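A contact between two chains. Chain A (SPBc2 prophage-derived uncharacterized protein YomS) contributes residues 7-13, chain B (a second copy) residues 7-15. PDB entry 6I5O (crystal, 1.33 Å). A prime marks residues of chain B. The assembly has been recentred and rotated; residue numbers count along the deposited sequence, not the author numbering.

Chain A, residues 7-13: NVVITIP
Chain B, residues 7-15: NVVITIPDK

When two copies of one chain extend a parallel β-sheet edge to edge, identical sequences can pair out of step, and the contact between these two copies of YomS is a compact example. On one face of the sheet, Val8 and Ile10 meet Ile10′ and Ile12′. Ile10 CG1 lies 3.8 Å from Ile12′ CG1, Val8 CG1 lies 4.0 Å from Ile12′ CD1, and Val8 CG2 approaches Ile10′ CB at 4.1 Å. In this packing Val8 is t, Ile10 and Ile10′ are both m,t, and Ile12′ is p,t. On the other face, Val9 CG2 sits 3.9 Å from Val9′ CG2, and the methyl carbons Thr11 CG2 and Thr11′ CG2 are 3.7 Å apart. Val9 and Val9′ are both m and Thr11 and Thr11′ both p; these contacts run diagonally, since the bridge partner of Val9 is Thr11′.

That offset is two residues. Val8 pairs with Ile10′, Val9 with Thr11′ and Ile10 with Ile12′, at CA–CA distances of 4.6, 5.2 and 5.0 Å respectively. The two strands run in the same general direction, their axes inclined by 51° and approaching to 4.6 Å. Their backbones are extended: phi/psi is -100/133 at Val8, -126/144 at Val9 and -89/126 at Ile10, against -86/122 at Ile10′, -100/134 at Thr11′ and -132/153 at Ile12′.

Parallel pairing makes one residue bond to two neighbours on the facing strand, and the ladder follows that rule. Ile10′ N donates to Asn7 O at 2.9 Å, while Val9 N donates to Ile10′ O at 2.9 Å. One step along, Ile12′ N donates to Val9 O at 3.0 Å and Thr11 N to Ile12′ O at 2.9 Å. N-H...O angles of 160–167° make all four nearly straight. The same carbonyls also receive CA-H...O contacts, among them Val8 CA to Ile10′ O at 3.3 Å and Ile10 CA to Ile12′ O at 3.2 Å.

Beyond this ladder the strands part: Thr11 O is 4.0 Å from Asp14′ N. Here Ile10 CG2 packs 3.7 Å from Asp14′ CB, while the aspartate's OD2 hydrogen-bonds elsewhere in the structure. At the opposite end, a water bridges the backbones, accepting from Asn7 N at 2.7 Å and donating to Val8′ O at 3.2 Å. It carries the polar connection past the last direct bond, where Asn7 is exposed.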

ATOM      1  N   ASN A   7      17.181 -12.960 -14.165  1.00 34.32           N
ATOM      2  CA  ASN A   7      17.677 -13.252 -12.791  1.00 32.35           C
ATOM      3  C   ASN A   7      16.597 -13.082 -11.711  1.00 26.75           C
ATOM      4  O   ASN A   7      16.185 -11.972 -11.461  1.00 25.73           O
ATOM      5  CB  ASN A   7      18.789 -12.276 -12.446  1.00 37.78           C
ATOM      6  CG  ASN A   7      19.876 -12.986 -11.686  1.00 44.13           C
ATOM      7  OD1 ASN A   7      20.683 -13.693 -12.303  1.00 54.26           O
ATOM      8  ND2 ASN A   7      19.851 -12.872 -10.369  1.00 49.78           N
ATOM      9  N   VAL A   8      16.187 -14.141 -11.057  1.00 23.19           N
ATOM     10  CA  VAL A   8      15.096 -14.116 -10.061  1.00 20.89           C
ATOM     11  C   VAL A   8      15.716 -14.089  -8.683  1.00 19.97           C
ATOM     12  O   VAL A   8      16.594 -14.940  -8.433  1.00 21.53           O
ATOM     13  CB  VAL A   8      14.132 -15.303 -10.223  1.00 20.97           C
ATOM     14  CG1 VAL A   8      13.051 -15.299  -9.156  1.00 20.70           C
ATOM     15  CG2 VAL A   8      13.513 -15.344 -11.593  1.00 21.83           C
ATOM     16  N   VAL A   9      15.263 -13.231  -7.821  1.00 17.93           N
ATOM     17  CA  VAL A   9      15.713 -13.149  -6.423  1.00 17.06           C
ATOM     18  C   VAL A   9      14.521 -13.218  -5.503  1.00 16.23           C
ATOM     19  O   VAL A   9      13.452 -12.610  -5.806  1.00 15.24           O
ATOM     20  CB  VAL A   9      16.569 -11.893  -6.136  1.00 17.14           C
ATOM     21  CG1 VAL A   9      17.833 -11.926  -6.979  1.00 17.93           C
ATOM     22  CG2 VAL A   9      15.808 -10.627  -6.318  1.00 16.66           C
ATOM     23  N   ILE A  10      14.707 -13.873  -4.378  1.00 15.70           N
ATOM     24  CA  ILE A  10      13.733 -13.872  -3.273  1.00 15.22           C
ATOM     25  C   ILE A  10      14.078 -12.697  -2.408  1.00 14.60           C
ATOM     26  O   ILE A  10      15.233 -12.592  -1.927  1.00 15.33           O
ATOM     27  CB  ILE A  10      13.835 -15.202  -2.481  1.00 15.71           C
ATOM     28  CG1 ILE A  10      13.363 -16.337  -3.392  1.00 16.68           C
ATOM     29  CG2 ILE A  10      13.078 -15.103  -1.171  1.00 15.57           C
ATOM     30  CD1 ILE A  10      13.878 -17.704  -2.950  1.00 17.76           C
ATOM     31  N   THR A  11      13.133 -11.817  -2.145  1.00 13.90           N
ATOM     32  CA  THR A  11      13.385 -10.589  -1.399  1.00 13.44           C
ATOM     33  C   THR A  11      12.888 -10.663   0.011  1.00 13.46           C
ATOM     34  O   THR A  11      11.719 -11.087   0.239  1.00 13.91           O
ATOM     35  CB  THR A  11      12.775  -9.362  -2.088  1.00 13.29           C
ATOM     36  OG1 THR A  11      11.374  -9.530  -2.251  1.00 13.56           O
ATOM     37  CG2 THR A  11      13.404  -9.155  -3.440  1.00 13.48           C
ATOM     38  N   ILE A  12      13.709 -10.248   0.975  1.00 12.91           N
ATOM     39  CA  ILE A  12      13.279 -10.112   2.375  1.00 13.08           C
ATOM     40  C   ILE A  12      13.757  -8.749   2.873  1.00 12.66           C
ATOM     41  O   ILE A  12      14.729  -8.192   2.356  1.00 12.93           O
ATOM     42  CB  ILE A  12      13.888 -11.241   3.230  1.00 13.89           C
ATOM     43  CG1 ILE A  12      15.417 -11.169   3.289  1.00 14.38           C
ATOM     44  CG2 ILE A  12      13.409 -12.597   2.717  1.00 14.70           C
ATOM     45  CD1 ILE A  12      16.044 -12.119   4.317  1.00 15.32           C
ATOM     46  N   PRO A  13      13.044  -8.193   3.852  1.00 12.90           N
ATOM     47  CA  PRO A  13      13.455  -6.901   4.408  1.00 12.96           C
ATOM     48  C   PRO A  13      14.641  -7.066   5.330  1.00 13.40           C
ATOM     49  O   PRO A  13      14.876  -8.128   5.909  1.00 14.78           O
ATOM     50  CB  PRO A  13      12.251  -6.474   5.237  1.00 12.93           C
ATOM     51  CG  PRO A  13      11.607  -7.777   5.633  1.00 13.18           C
ATOM     52  CD  PRO A  13      11.812  -8.692   4.483  1.00 13.11           C
TER
ATOM     53  N   ASN B   7      21.579  -3.576 -13.657  1.00 33.83           N
ATOM     54  CA  ASN B   7      21.273  -4.957 -13.295  1.00 31.96           C
ATOM     55  C   ASN B   7      19.798  -5.108 -12.895  1.00 26.66           C
ATOM     56  O   ASN B   7      19.385  -4.715 -11.798  1.00 25.13           O
ATOM     57  CB  ASN B   7      22.086  -5.451 -12.112  1.00 37.95           C
ATOM     58  CG  ASN B   7      22.480  -6.895 -12.356  1.00 44.44           C
ATOM     59  OD1 ASN B   7      23.341  -7.196 -13.201  1.00 50.86           O
ATOM     60  ND2 ASN B   7      21.765  -7.796 -11.712  1.00 48.43           N
ATOM     61  N   VAL B   8      19.039  -5.803 -13.725  1.00 22.69           N
ATOM     62  CA  VAL B   8      17.584  -5.985 -13.517  1.00 20.22           C
ATOM     63  C   VAL B   8      17.364  -7.324 -12.865  1.00 18.89           C
ATOM     64  O   VAL B   8      17.951  -8.301 -13.346  1.00 20.09           O
ATOM     65  CB  VAL B   8      16.849  -5.869 -14.852  1.00 20.08           C
ATOM     66  CG1 VAL B   8      15.362  -6.119 -14.687  1.00 19.23           C
ATOM     67  CG2 VAL B   8      17.081  -4.524 -15.495  1.00 20.98           C
ATOM     68  N   VAL B   9      16.532  -7.378 -11.861  1.00 16.59           N
ATOM     69  CA  VAL B   9      16.165  -8.623 -11.172  1.00 16.29           C
ATOM     70  C   VAL B   9      14.653  -8.701 -11.112  1.00 15.09           C
ATOM     71  O   VAL B   9      13.954  -7.684 -10.935  1.00 14.71           O
ATOM     72  CB  VAL B   9      16.783  -8.747  -9.763  1.00 16.46           C
ATOM     73  CG1 VAL B   9      18.287  -8.821  -9.864  1.00 17.55           C
ATOM     74  CG2 VAL B   9      16.271  -7.666  -8.808  1.00 16.13           C
ATOM     75  N   ILE B  10      14.163  -9.914 -11.263  1.00 15.01           N
ATOM     76  CA  ILE B  10      12.764 -10.282 -11.037  1.00 14.43           C
ATOM     77  C   ILE B  10      12.602 -10.608  -9.560  1.00 13.76           C
ATOM     78  O   ILE B  10      13.345 -11.512  -9.073  1.00 14.89           O
ATOM     79  CB  ILE B  10      12.371 -11.466 -11.920  1.00 14.99           C
ATOM     80  CG1 ILE B  10      12.489 -11.035 -13.376  1.00 16.18           C
ATOM     81  CG2 ILE B  10      11.037 -12.054 -11.517  1.00 14.43           C
ATOM     82  CD1 ILE B  10      12.448 -12.216 -14.389  1.00 17.40           C
ATOM     83  N   THR B  11      11.763  -9.961  -8.829  1.00 12.94           N
ATOM     84  CA  THR B  11      11.608 -10.133  -7.371  1.00 12.79           C
ATOM     85  C   THR B  11      10.422 -11.001  -7.043  1.00 12.86           C
ATOM     86  O   THR B  11       9.294 -10.707  -7.545  1.00 13.14           O
ATOM     87  CB  THR B  11      11.524  -8.787  -6.648  1.00 12.78           C
ATOM     88  OG1 THR B  11      10.397  -8.015  -7.163  1.00 12.64           O
ATOM     89  CG2 THR B  11      12.781  -7.989  -6.851  1.00 13.42           C
ATOM     90  N   ILE B  12      10.591 -11.958  -6.144  1.00 12.73           N
ATOM     91  CA  ILE B  12       9.492 -12.764  -5.614  1.00 12.69           C
ATOM     92  C   ILE B  12       9.637 -12.798  -4.097  1.00 12.49           C
ATOM     93  O   ILE B  12      10.747 -12.668  -3.581  1.00 13.07           O
ATOM     94  CB  ILE B  12       9.483 -14.173  -6.213  1.00 13.06           C
ATOM     95  CG1 ILE B  12      10.702 -15.008  -5.771  1.00 13.59           C
ATOM     96  CG2 ILE B  12       9.353 -14.092  -7.722  1.00 13.42           C
ATOM     97  CD1 ILE B  12      10.657 -16.450  -6.178  1.00 13.99           C
ATOM     98  N   PRO B  13       8.551 -12.981  -3.353  1.00 12.70           N
ATOM     99  CA  PRO B  13       8.653 -13.071  -1.894  1.00 12.83           C
ATOM    100  C   PRO B  13       9.135 -14.438  -1.472  1.00 13.28           C
ATOM    101  O   PRO B  13       8.961 -15.420  -2.160  1.00 14.53           O
ATOM    102  CB  PRO B  13       7.208 -12.908  -1.450  1.00 12.75           C
ATOM    103  CG  PRO B  13       6.388 -13.417  -2.596  1.00 12.48           C
ATOM    104  CD  PRO B  13       7.151 -13.022  -3.847  1.00 12.72           C
ATOM    105  N   ASP B  14       9.634 -14.499  -0.233  1.00 13.45           N
ATOM    106  CA  ASP B  14       9.733 -15.771   0.519  1.00 14.06           C
ATOM    107  C   ASP B  14       8.369 -16.040   1.129  1.00 13.94           C
ATOM    108  O   ASP B  14       7.705 -15.092   1.554  1.00 13.47           O
ATOM    109  CB  ASP B  14      10.776 -15.607   1.638  1.00 14.87           C
ATOM    110  CG  ASP B  14      11.176 -16.921   2.260  1.00 16.49           C
ATOM    111  OD1 ASP B  14      11.213 -17.940   1.562  1.00 17.86           O
ATOM    112  OD2 ASP B  14      11.484 -16.919   3.472  1.00 17.41           O
ATOM    113  N   LYS B  15       7.975 -17.302   1.225  1.00 14.01           N
ATOM    114  CA  LYS B  15       6.750 -17.694   1.927  1.00 14.10           C
ATOM    115  C   LYS B  15       7.047 -18.948   2.746  1.00 15.18           C
ATOM    116  O   LYS B  15       7.863 -19.760   2.345  1.00 16.41           O
ATOM    117  CB  LYS B  15       5.628 -18.017   0.934  1.00 13.76           C
ATOM    118  CG  LYS B  15       5.182 -16.833   0.095  1.00 13.18           C
ATOM    119  CD  LYS B  15       3.990 -17.178  -0.810  1.00 13.33           C
ATOM    120  CE  LYS B  15       3.570 -16.004  -1.669  1.00 13.28           C
ATOM    121  NZ  LYS B  15       2.387 -16.377  -2.474  1.00 13.54           N
TER
HETATM  122  O   HOH W   1      16.371 -10.541 -14.957  1.00 47.34           O